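Guanine deaminase (Escherichia coli, PDB 6OHC) catalyses the zinc-dependent hydrolytic deamination of guanine to xanthine and ammonia, a step of purine degradation. Local coordinates at residues 167-172 with 206-211; 67-72 with 424-429. All coordinates share one frame; numbering follows the deposited sequence.

Interaction 1: 167-172 with 206-211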
# COMPACT_ATOMS: atom_id res chain seq x y z
N LYS B 167 -23.78 18.61 2.49
CA LYS B 167 -23.27 19.68 1.60
C LYS B 167 -22.08 20.33 2.29
O LYS B 167 -22.16 20.60 3.53
CB LYS B 167 -24.35 20.72 1.31
CG LYS B 167 -23.89 21.93 0.52
CD LYS B 167 -24.58 23.20 1.03
CE LYS B 167 -24.20 24.45 0.31
NZ LYS B 167 -22.79 24.83 0.45
N VAL B 168 -21.02 20.52 1.52
CA VAL B 168 -19.83 21.27 1.99
C VAL B 168 -20.22 22.75 2.07
O VAL B 168 -20.74 23.27 1.11
CB VAL B 168 -18.63 21.04 1.06
CG1 VAL B 168 -17.50 21.93 1.52
CG2 VAL B 168 -18.25 19.56 1.06
N MET B 169 -19.94 23.38 3.20
CA MET B 169 -20.08 24.84 3.39
C MET B 169 -18.71 25.49 3.24
O MET B 169 -17.75 25.03 3.89
CB MET B 169 -20.68 25.15 4.76
CG MET B 169 -21.91 24.29 5.05
SD MET B 169 -22.54 24.48 6.69
CE MET B 169 -21.25 23.65 7.59
N MET B 170 -18.62 26.49 2.37
CA MET B 170 -17.35 27.11 1.90
C MET B 170 -17.69 28.47 1.26
O MET B 170 -18.10 28.46 0.09
CB MET B 170 -16.77 26.15 0.84
CG MET B 170 -15.31 26.31 0.45
SD MET B 170 -14.81 25.24 -1.01
CE MET B 170 -16.33 24.31 -1.16
N ASP B 171 -17.53 29.58 1.98
CA ASP B 171 -17.91 30.92 1.45
C ASP B 171 -16.67 31.76 1.14
O ASP B 171 -16.87 32.84 0.60
CB ASP B 171 -18.88 31.67 2.37
CG ASP B 171 -18.33 32.13 3.72
OD1 ASP B 171 -17.32 31.54 4.22
OD2 ASP B 171 -18.95 33.04 4.29
N ARG B 172 -15.45 31.29 1.38
CA ARG B 172 -14.26 32.14 1.14
C ARG B 172 -12.97 31.34 0.92
O ARG B 172 -12.96 30.12 1.10
CB ARG B 172 -14.06 33.07 2.34
CG ARG B 172 -13.53 32.34 3.56
CD ARG B 172 -13.02 33.25 4.67
NE ARG B 172 -12.59 32.46 5.81
CZ ARG B 172 -12.44 32.92 7.03
NH1 ARG B 172 -12.62 34.21 7.28
NH2 ARG B 172 -12.06 32.14 8.00
N ILE B 206 -23.63 18.25 9.21
CA ILE B 206 -23.29 19.66 8.92
C ILE B 206 -21.80 19.69 8.61
O ILE B 206 -21.02 19.34 9.49
CB ILE B 206 -23.74 20.58 10.07
CG1 ILE B 206 -25.26 20.53 10.25
CG2 ILE B 206 -23.24 21.99 9.80
CD1 ILE B 206 -25.69 20.69 11.71
N THR B 207 -21.43 20.10 7.40
CA THR B 207 -20.08 19.87 6.81
C THR B 207 -19.50 21.21 6.33
O THR B 207 -19.41 21.48 5.14
CB THR B 207 -20.18 18.84 5.68
OG1 THR B 207 -21.03 17.78 6.14
CG2 THR B 207 -18.82 18.29 5.29
N PRO B 208 -19.00 22.06 7.26
CA PRO B 208 -18.11 23.14 6.87
C PRO B 208 -16.78 22.51 6.46
O PRO B 208 -16.24 21.69 7.22
CB PRO B 208 -17.93 23.97 8.13
CG PRO B 208 -18.50 23.14 9.30
CD PRO B 208 -19.15 21.91 8.72
N ARG B 209 -16.30 22.82 5.25
CA ARG B 209 -15.06 22.18 4.76
C ARG B 209 -14.03 22.23 5.88
O ARG B 209 -13.47 21.15 6.20
CB ARG B 209 -14.51 22.82 3.50
CG ARG B 209 -13.42 21.96 2.91
CD ARG B 209 -12.96 22.49 1.60
NE ARG B 209 -13.98 22.31 0.63
CZ ARG B 209 -14.02 21.35 -0.29
NH1 ARG B 209 -13.14 20.36 -0.30
NH2 ARG B 209 -14.96 21.37 -1.20
N PHE B 210 -13.77 23.43 6.40
CA PHE B 210 -12.89 23.75 7.55
C PHE B 210 -12.75 25.27 7.71
O PHE B 210 -13.13 26.04 6.79
CB PHE B 210 -11.54 23.06 7.43
CG PHE B 210 -10.65 23.41 6.27
CD1 PHE B 210 -11.09 24.16 5.18
CD2 PHE B 210 -9.34 22.93 6.24
CE1 PHE B 210 -10.24 24.44 4.12
CE2 PHE B 210 -8.50 23.21 5.18
CZ PHE B 210 -8.94 23.96 4.12
N ALA B 211 -12.23 25.67 8.87
CA ALA B 211 -12.11 27.07 9.35
C ALA B 211 -11.61 28.00 8.25
O ALA B 211 -12.23 29.04 7.99
CB ALA B 211 -11.26 27.14 10.57
O HOH W 1 -24.04 21.11 5.57
O HOH W 2 -15.36 25.80 4.86
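The Lys-167 carbonyl O rests 3.4 Å from Thr-207 CB and takes a hydrogen from a water that is in turn reached, weakly, by the Thr-207 N-H. The lysine side chain leaves in the other direction, along helix 182-196, where NZ pairs with Asp-180 and also donates to Val-168 O. At Val-168, CG1 stands anti to the backbone N (chi1 175°), which sets this methyl against the Arg-209 side chain, 3.7 Å from Arg-209 CB. Met-169 carries the main backbone link. Its N-H donates to Thr-207 O (2.8 Å, 162° at the hydrogen), and its O accepts from Arg-209 N at 3.0 Å, in the carbonyl plane; a water donates to the same O and accepts from Phe-210 N. Two backbone bonds thus straddle Pro-208, which has no N-H to give. This is the parallel pairing of neighbouring TIM-barrel strands, 164-169 and 203-208, joined by the crossover helix 182-196, with their C-terminal ends, where the active site of such barrels lies, leading into Met-170 and Arg-209. The Met-169 side chain runs alongside the Pro-208 ring, although its CE is modelled doubtfully close; its SD lies 4.0 Å from Ile-206 CG2. Met-170 runs beside Arg-209, pointing the same way, with SD 3.5 Å from Arg-209 NE and CE at the guanidinium edge. That NE is buried without a polar partner, whereas NH2 forms a salt bridge to Glu-110 from helix 101-111; Arg-209 and Phe-210 probably bind substrate, as in related enzymes. Farther on, the extended Arg-172 chain reaches back: Arg-172 NH2 donates to Ala-211 O (3.1 Å, 155°), an oxygen close to the guanidinium plane, and Arg-172 NE donates to Pro-212 O.

Interaction 2: 67-72 with 424-429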
# COMPACT_ATOMS: atom_id res chain seq x y z
N ARG B 67 -27.70 -19.84 2.06
CA ARG B 67 -26.58 -19.21 1.31
C ARG B 67 -25.28 -19.73 1.92
O ARG B 67 -24.97 -19.34 3.08
CB ARG B 67 -26.70 -17.70 1.37
CG ARG B 67 -27.98 -17.19 0.74
CD ARG B 67 -28.50 -16.01 1.52
NE ARG B 67 -29.85 -15.69 1.13
CZ ARG B 67 -30.17 -14.78 0.22
NH1 ARG B 67 -29.21 -14.12 -0.42
NH2 ARG B 67 -31.45 -14.58 -0.07
N ASP B 68 -24.62 -20.66 1.24
CA ASP B 68 -23.53 -21.49 1.84
C ASP B 68 -22.20 -20.83 1.47
O ASP B 68 -21.84 -20.90 0.27
CB ASP B 68 -23.64 -22.95 1.38
CG ASP B 68 -22.63 -23.89 2.01
OD1 ASP B 68 -21.74 -23.43 2.86
OD2 ASP B 68 -22.69 -25.08 1.64
N TYR B 69 -21.53 -20.19 2.45
CA TYR B 69 -20.23 -19.49 2.26
C TYR B 69 -19.15 -20.20 3.07
O TYR B 69 -18.20 -19.55 3.47
CB TYR B 69 -20.34 -18.02 2.67
CG TYR B 69 -21.34 -17.21 1.86
CD1 TYR B 69 -21.19 -17.10 0.49
CD2 TYR B 69 -22.38 -16.53 2.47
CE1 TYR B 69 -22.05 -16.32 -0.26
CE2 TYR B 69 -23.28 -15.78 1.74
CZ TYR B 69 -23.14 -15.70 0.36
OH TYR B 69 -23.99 -14.96 -0.41
N ARG B 70 -19.29 -21.50 3.33
CA ARG B 70 -18.20 -22.31 3.95
C ARG B 70 -16.92 -22.17 3.12
O ARG B 70 -17.02 -22.20 1.92
CB ARG B 70 -18.64 -23.75 4.15
CG ARG B 70 -19.50 -23.84 5.41
CD ARG B 70 -20.14 -25.17 5.62
NE ARG B 70 -20.94 -25.56 4.48
CZ ARG B 70 -21.37 -26.80 4.29
NH1 ARG B 70 -21.03 -27.73 5.17
NH2 ARG B 70 -22.09 -27.09 3.23
N GLY B 71 -15.80 -21.93 3.79
CA GLY B 71 -14.52 -21.62 3.14
C GLY B 71 -14.25 -20.12 3.15
O GLY B 71 -13.09 -19.76 2.96
N LYS B 72 -15.28 -19.30 3.38
CA LYS B 72 -15.14 -17.83 3.45
C LYS B 72 -15.24 -17.38 4.89
O LYS B 72 -15.77 -18.14 5.72
CB LYS B 72 -16.17 -17.19 2.52
CG LYS B 72 -16.04 -17.76 1.11
CD LYS B 72 -16.03 -16.80 -0.00
CE LYS B 72 -15.42 -17.38 -1.26
NZ LYS B 72 -16.07 -18.63 -1.65
N SER B 424 -10.42 -9.67 -1.88
CA SER B 424 -10.83 -10.37 -0.66
C SER B 424 -12.36 -10.25 -0.48
O SER B 424 -12.89 -11.00 0.29
CB SER B 424 -10.12 -9.77 0.55
OG SER B 424 -8.74 -10.01 0.47
N ILE B 425 -13.00 -9.26 -1.10
CA ILE B 425 -14.46 -8.98 -0.88
C ILE B 425 -15.24 -9.79 -1.92
O ILE B 425 -15.18 -9.43 -3.13
CB ILE B 425 -14.80 -7.48 -0.91
CG1 ILE B 425 -14.26 -6.75 0.33
CG2 ILE B 425 -16.31 -7.31 -0.94
CD1 ILE B 425 -12.83 -7.00 0.66
N TYR B 426 -15.90 -10.87 -1.48
CA TYR B 426 -16.63 -11.81 -2.34
C TYR B 426 -18.08 -11.37 -2.48
O TYR B 426 -18.65 -11.51 -3.58
CB TYR B 426 -16.57 -13.18 -1.70
CG TYR B 426 -17.20 -14.29 -2.48
CD1 TYR B 426 -16.62 -14.73 -3.66
CD2 TYR B 426 -18.28 -14.99 -1.97
CE1 TYR B 426 -17.16 -15.80 -4.37
CE2 TYR B 426 -18.80 -16.07 -2.64
CZ TYR B 426 -18.25 -16.48 -3.84
OH TYR B 426 -18.75 -17.55 -4.54
N ARG B 427 -18.68 -10.91 -1.39
CA ARG B 427 -20.12 -10.51 -1.35
C ARG B 427 -20.29 -9.41 -0.31
O ARG B 427 -19.60 -9.43 0.68
CB ARG B 427 -21.08 -11.66 -1.04
CG ARG B 427 -20.99 -12.87 -1.95
CD ARG B 427 -21.74 -12.68 -3.22
NE ARG B 427 -21.81 -13.88 -4.06
CZ ARG B 427 -20.88 -14.28 -4.92
NH1 ARG B 427 -19.74 -13.63 -5.07
NH2 ARG B 427 -21.11 -15.38 -5.63
N THR B 428 -21.12 -8.43 -0.61
CA THR B 428 -21.48 -7.37 0.34
C THR B 428 -23.00 -7.37 0.48
O THR B 428 -23.70 -7.45 -0.54
CB THR B 428 -20.88 -6.02 -0.06
OG1 THR B 428 -19.48 -6.19 -0.20
CG2 THR B 428 -21.18 -4.94 0.95
N TYR B 429 -23.46 -7.38 1.72
CA TYR B 429 -24.88 -7.36 2.10
C TYR B 429 -25.12 -6.01 2.80
O TYR B 429 -24.34 -5.62 3.70
CB TYR B 429 -25.19 -8.55 3.02
CG TYR B 429 -25.42 -9.87 2.33
CD1 TYR B 429 -24.36 -10.66 1.92
CD2 TYR B 429 -26.70 -10.38 2.15
CE1 TYR B 429 -24.55 -11.90 1.33
CE2 TYR B 429 -26.91 -11.61 1.54
CZ TYR B 429 -25.83 -12.38 1.13
OH TYR B 429 -26.00 -13.57 0.49
O HOH W 3 -23.82 -15.38 -3.70
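Lys-72 lays the end of its side chain over one face of the Tyr-426 ring, crossing it at about a right angle. CE sits 3.6 Å from the ring centroid, only 4° off the normal, in a CH-pi contact, and NZ follows at 3.9 Å from the centroid as a cation-pi partner. Bends at chi2 and chi4 fold the lysine so that CD, CE and NZ all lie against the tyrosine. Arg-427 occupies the opposite face: its NH1 is 3.3 Å above the Tyr-426 ring plane, over the centre, and donates to the backbone O of Tyr-426 (2.8 Å). The ring is thereby held between two cationic side chains, while its edge comes up to Tyr-69, with CE2 4.0 Å from Tyr-69 CE1. An alanine in place of Tyr-426 removes the surface between the two cations: Lys-72 would probably lose its CH-pi and cation-pi partner and turn more freely, Arg-427 would keep its bond to the backbone O but lose the ring under its guanidinium, and a gap is likely to open beside Tyr-69. Farther along, Tyr-69 and Tyr-429 come from opposite directions and join by their hydroxyls, OH to OH 2.6 Å, each oxygen near the plane of the other's ring. Arg-67 adds a weak, long hydrogen bond from NH1 to Tyr-429 OH (3.4 Å), its guanidinium turned 71° from that ring. The type II turn from Tyr-69 to Lys-72 brings the lysine round to Tyr-426. A classic beta bulge, in which Tyr-426 and Arg-427 both face Val-390, lets these consecutive residues point at the same partner segment. Strands 67-70 and 425-429, crossing at -139° with axes 10.7 Å apart, face each other through side chains, as the two sheets do in the small beta-sandwich domain beside the amidohydrolase barrel.

How the interactions relate
From the N terminus, segment 67-72 comes first, on the edge strand of the sheet that includes strand 9-12, and the chain then enters the barrel through strand 73-84. Interaction 1 closes a short loop inside it: 33 residues, including helix 182-196, lie between 167-172 and 206-211. The rest of the barrel follows before strand 425-430 returns to 67-72 and closes interaction 2, with 351 residues between its segments. Interaction 1 is therefore nested within interaction 2, and the two do not cross. They lie on opposite sides of the chain's centre, their centres 39 Å apart: one joins adjacent barrel strands near the zinc site, the other ties N-terminal to C-terminal beta structure.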